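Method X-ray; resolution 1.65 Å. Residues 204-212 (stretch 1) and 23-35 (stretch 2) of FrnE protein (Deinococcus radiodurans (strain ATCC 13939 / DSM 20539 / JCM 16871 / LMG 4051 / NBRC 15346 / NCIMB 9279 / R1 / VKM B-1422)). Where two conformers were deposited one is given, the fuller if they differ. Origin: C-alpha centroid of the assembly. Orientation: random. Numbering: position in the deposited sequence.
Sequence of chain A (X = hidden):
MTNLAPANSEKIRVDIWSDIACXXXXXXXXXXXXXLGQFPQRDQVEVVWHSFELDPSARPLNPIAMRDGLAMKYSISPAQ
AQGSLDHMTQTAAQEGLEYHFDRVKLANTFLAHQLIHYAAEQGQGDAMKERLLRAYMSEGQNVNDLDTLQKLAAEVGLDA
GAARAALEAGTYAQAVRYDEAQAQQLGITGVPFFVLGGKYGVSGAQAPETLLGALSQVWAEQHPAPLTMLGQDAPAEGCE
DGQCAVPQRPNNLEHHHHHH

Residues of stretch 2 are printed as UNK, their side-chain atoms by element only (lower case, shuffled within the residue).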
# COMPACT_ATOMS: atom_id res chain seq x y z
N GLY A 204 2.12 -9.62 4.52
CA GLY A 204 2.98 -9.81 3.36
C GLY A 204 2.19 -9.90 2.07
O GLY A 204 0.96 -9.90 2.08
N ALA A 205 2.91 -9.98 0.95
CA ALA A 205 2.30 -10.06 -0.38
C ALA A 205 1.90 -11.48 -0.72
O ALA A 205 2.56 -12.16 -1.51
CB ALA A 205 3.27 -9.52 -1.43
N GLN A 206 0.80 -11.93 -0.12
CA GLN A 206 0.36 -13.31 -0.28
C GLN A 206 -0.33 -13.56 -1.61
O GLN A 206 -0.71 -12.63 -2.32
CB GLN A 206 -0.56 -13.70 0.89
CG GLN A 206 0.11 -13.53 2.23
CD GLN A 206 -0.16 -14.67 3.20
OE1 GLN A 206 -0.62 -15.75 2.82
NE2 GLN A 206 0.13 -14.42 4.47
N ALA A 207 -0.48 -14.85 -1.94
CA ALA A 207 -1.09 -15.27 -3.20
C ALA A 207 -2.49 -14.71 -3.35
O ALA A 207 -3.19 -14.50 -2.36
CB ALA A 207 -1.12 -16.80 -3.28
N PRO A 208 -2.90 -14.43 -4.60
CA PRO A 208 -4.27 -13.97 -4.84
C PRO A 208 -5.29 -14.94 -4.23
O PRO A 208 -6.28 -14.48 -3.66
CB PRO A 208 -4.38 -13.95 -6.37
CG PRO A 208 -3.00 -13.81 -6.85
CD PRO A 208 -2.12 -14.50 -5.85
N GLU A 209 -5.04 -16.24 -4.33
CA GLU A 209 -5.94 -17.26 -3.79
C GLU A 209 -6.21 -17.02 -2.31
O GLU A 209 -7.34 -17.15 -1.85
CB GLU A 209 -5.37 -18.67 -4.00
CG GLU A 209 -5.32 -19.11 -5.47
CD GLU A 209 -4.13 -18.56 -6.24
OE1 GLU A 209 -3.27 -17.89 -5.64
OE2 GLU A 209 -4.06 -18.81 -7.46
N THR A 210 -5.17 -16.67 -1.57
CA THR A 210 -5.26 -16.38 -0.14
C THR A 210 -6.11 -15.14 0.16
O THR A 210 -6.99 -15.16 1.02
CB THR A 210 -3.86 -16.19 0.47
OG1 THR A 210 -3.10 -17.40 0.31
CG2 THR A 210 -3.94 -15.85 1.95
N LEU A 211 -5.84 -14.06 -0.56
CA LEU A 211 -6.62 -12.84 -0.42
C LEU A 211 -8.07 -13.03 -0.90
O LEU A 211 -9.00 -12.52 -0.27
CB LEU A 211 -5.94 -11.69 -1.19
CG LEU A 211 -4.64 -11.19 -0.56
CD1 LEU A 211 -3.85 -10.35 -1.55
CD2 LEU A 211 -4.95 -10.39 0.71
N LEU A 212 -8.27 -13.78 -1.98
CA LEU A 212 -9.63 -14.12 -2.43
C LEU A 212 -10.36 -14.95 -1.36
O LEU A 212 -11.55 -14.76 -1.12
CB LEU A 212 -9.59 -14.89 -3.75
CG LEU A 212 -10.92 -15.42 -4.32
CD1 LEU A 212 -11.89 -14.29 -4.57
CD2 LEU A 212 -10.66 -16.20 -5.60
N UNK A 23 9.29 -2.98 -2.52
CA UNK A 23 8.94 -3.65 -3.79
C UNK A 23 7.85 -4.69 -3.57
O UNK A 23 7.09 -4.94 -4.52
c UNK A 23 10.25 -4.30 -4.23
c UNK A 23 11.33 -3.46 -3.53
c UNK A 23 10.73 -3.14 -2.19
N UNK A 24 7.74 -5.25 -2.37
CA UNK A 24 6.73 -6.28 -2.12
C UNK A 24 5.35 -5.64 -2.07
O UNK A 24 4.34 -6.30 -2.32
c UNK A 24 8.14 -8.03 -1.06
c UNK A 24 7.39 -11.08 -3.21
c UNK A 24 7.08 -9.88 -2.57
c UNK A 24 7.03 -7.06 -0.85
c UNK A 24 9.37 -9.83 -1.78
c UNK A 24 9.67 -11.03 -2.42
c UNK A 24 8.09 -9.24 -1.84
n UNK A 24 10.16 -9.01 -1.01
c UNK A 24 9.42 -7.94 -0.58
c UNK A 24 8.67 -11.64 -3.13
N UNK A 25 5.29 -4.34 -1.77
CA UNK A 25 4.00 -3.67 -1.74
C UNK A 25 3.39 -3.53 -3.13
O UNK A 25 2.17 -3.59 -3.28
s UNK A 25 4.31 -2.44 0.73
c UNK A 25 4.13 -2.31 -1.05
N UNK A 26 4.22 -3.30 -4.14
CA UNK A 26 3.70 -3.19 -5.50
C UNK A 26 3.23 -4.59 -5.94
O UNK A 26 2.13 -4.74 -6.48
c UNK A 26 5.13 -1.14 -8.41
c UNK A 26 2.89 -1.83 -7.94
c UNK A 26 3.36 -0.41 -9.81
c UNK A 26 2.43 -1.11 -9.04
c UNK A 26 4.77 -2.64 -6.44
o UNK A 26 2.93 0.31 -10.90
c UNK A 26 4.25 -1.86 -7.62
c UNK A 26 4.69 -0.42 -9.50
N UNK A 27 4.07 -5.59 -5.70
CA UNK A 27 3.70 -6.99 -5.96
C UNK A 27 2.39 -7.34 -5.25
O UNK A 27 1.49 -7.94 -5.86
c UNK A 27 7.34 -8.33 -5.97
c UNK A 27 4.29 -9.40 -5.39
c UNK A 27 4.82 -7.94 -5.51
c UNK A 27 5.98 -7.85 -6.51
N UNK A 28 2.27 -6.95 -3.99
CA UNK A 28 1.08 -7.23 -3.21
C UNK A 28 -0.16 -6.51 -3.72
O UNK A 28 -1.28 -7.03 -3.63
N UNK A 29 0.05 -5.31 -4.24
CA UNK A 29 -1.06 -4.55 -4.81
C UNK A 29 -1.60 -5.28 -6.04
O UNK A 29 -2.83 -5.39 -6.21
c UNK A 29 -1.72 -2.21 -5.72
c UNK A 29 -1.18 -0.79 -5.95
n UNK A 29 -3.01 0.01 -7.46
c UNK A 29 -2.30 0.22 -6.16
c UNK A 29 -0.61 -3.13 -5.18
N UNK A 30 -0.71 -5.80 -6.87
CA UNK A 30 -1.14 -6.56 -8.05
C UNK A 30 -1.85 -7.86 -7.65
O UNK A 30 -2.90 -8.21 -8.22
c UNK A 30 0.55 -5.68 -9.78
n UNK A 30 0.68 -2.27 -12.63
c UNK A 30 0.50 -3.55 -12.33
c UNK A 30 -0.48 -5.26 -10.84
n UNK A 30 -0.24 -3.89 -11.28
c UNK A 30 0.05 -6.88 -8.96
n UNK A 30 1.05 -4.48 -13.09
N UNK A 31 -1.31 -8.56 -6.66
CA UNK A 31 -1.92 -9.82 -6.24
C UNK A 31 -3.29 -9.59 -5.62
O UNK A 31 -4.21 -10.37 -5.85
c UNK A 31 0.28 -11.04 -5.94
c UNK A 31 3.30 -13.04 -5.19
n UNK A 31 2.35 -12.29 -5.74
n UNK A 31 4.32 -13.46 -5.91
c UNK A 31 -1.01 -10.58 -5.27
n UNK A 31 3.22 -13.38 -3.91
c UNK A 31 1.19 -11.79 -5.01
N UNK A 32 -3.42 -8.50 -4.86
CA UNK A 32 -4.72 -8.15 -4.31
C UNK A 32 -5.71 -7.79 -5.43
O UNK A 32 -6.89 -8.16 -5.38
c UNK A 32 -8.47 -5.60 -2.00
c UNK A 32 -7.74 -4.87 -2.92
c UNK A 32 -6.69 -7.21 -1.92
c UNK A 32 -6.50 -5.31 -3.34
c UNK A 32 -5.96 -6.48 -2.84
c UNK A 32 -7.94 -6.78 -1.49
c UNK A 32 -4.61 -6.98 -3.31
N UNK A 33 -5.22 -7.07 -6.44
CA UNK A 33 -6.06 -6.68 -7.57
C UNK A 33 -6.52 -7.92 -8.35
O UNK A 33 -7.67 -7.98 -8.81
c UNK A 33 -4.36 -3.31 -8.48
o UNK A 33 -3.55 -3.73 -9.33
o UNK A 33 -4.38 -2.12 -8.09
c UNK A 33 -5.32 -5.67 -8.46
c UNK A 33 -5.36 -4.27 -7.87
N UNK A 34 -5.66 -8.93 -8.47
CA UNK A 34 -6.05 -10.21 -9.08
C UNK A 34 -7.16 -10.89 -8.27
O UNK A 34 -8.14 -11.40 -8.83
o UNK A 34 -5.20 -12.42 -9.76
c UNK A 34 -4.85 -11.15 -9.21
N UNK A 35 -7.01 -10.89 -6.94
CA UNK A 35 -8.01 -11.52 -6.07
C UNK A 35 -9.36 -10.82 -6.19
O UNK A 35 -10.42 -11.46 -6.25
c UNK A 35 -7.52 -11.48 -4.62
O HOH W 1 -0.49 -9.74 -1.94

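Position 23 carries three carbons that close a ring onto the backbone N, which defines Pro-23; it lies out of reach of stretch 1. Position 24 has one carbon followed by fused five- and six-membered rings holding eight carbons and one nitrogen, an indole. A carbon of its six-membered ring lies 4.0 Å from Ala-205 CB, and its backbone O is nearer still, 3.5 Å from that same CB. This is Trp-24, the ring carbon being CE3.

At position 25 one carbon bears one sulfur: Cys-25, directed away. Position 26 shows one carbon and a six-carbon ring bearing an oxygen, so Tyr-26, also out of reach. Position 27 has four carbons, forked at the first with one arm two carbons long; the carbon of the short arm approaches Ala-205 CB at 4.1 Å. This is Ile-27, and that carbon is CG2.

Position 28 has no side-chain atoms. Its CA sits 3.6 Å from Ala-205 CB, and the CA atoms of position 28 and Ala-205 are 4.2 Å apart. This is Gly-28. An ideal CB here would fall 3.3 Å from Ala-205 CB and 3.1 Å from Trp-24 O, so the bare backbone is what permits this close approach.

Position 29, four carbons in a row ending in nitrogen, is Lys-29, pointing away. Position 30 has three carbons, a nitrogen and a carbon carrying two more nitrogens: Arg-30, without contact. The same atoms recur at position 31, but here CA-to-CB points toward stretch 1 and the chain is extended (chi2 and chi3 both t); a terminal nitrogen lies 2.8 Å from Ala-205 O. This is Arg-31, whose NH1 donates a weak hydrogen bond to that oxygen (N-H...O angle 126°), which lies near the guanidinium plane.

Position 32 has one carbon and then a plain ring of six carbons; its CB lies 3.9 Å from Leu-211 CD1, and that methyl lies at the ring edge. This is Phe-32. Position 33 has three carbons, the third carrying two oxygens: Glu-33, directed away, its OE2 salt-bridged to Lys-29 NZ at 2.6 Å. Position 34 has one carbon and then one oxygen, and that oxygen lies 3.8 Å from Pro-208 CB: Ser-34, the oxygen being OG. Position 35 has a single side-chain carbon, its CB, 3.4 Å from Pro-208 O, 3.8 Å from Leu-211 CB and 4.1 Å from Leu-212 CB: Ala-35.

The contact combines close packing at two small residues, Gly-28 and Ala-35, with the long side chain of Arg-31 and the apolar side chains of Pro-208, Leu-211 and Leu-212. Helices 208-212 and 23-35 approach to 7.9 Å at 56°, with Ala-35 packed against the first while Gly-28 receives Ala-205 from the preceding loop. Between these points, Arg-31 reaches the loop backbone, and water 1 donates from its O to both Gly-28 O (3.3 Å) and Gln-206 O (2.9 Å). Together the stretches bury 489 Å².

Stretch 2 23-35: PWCYIGKRRFESA
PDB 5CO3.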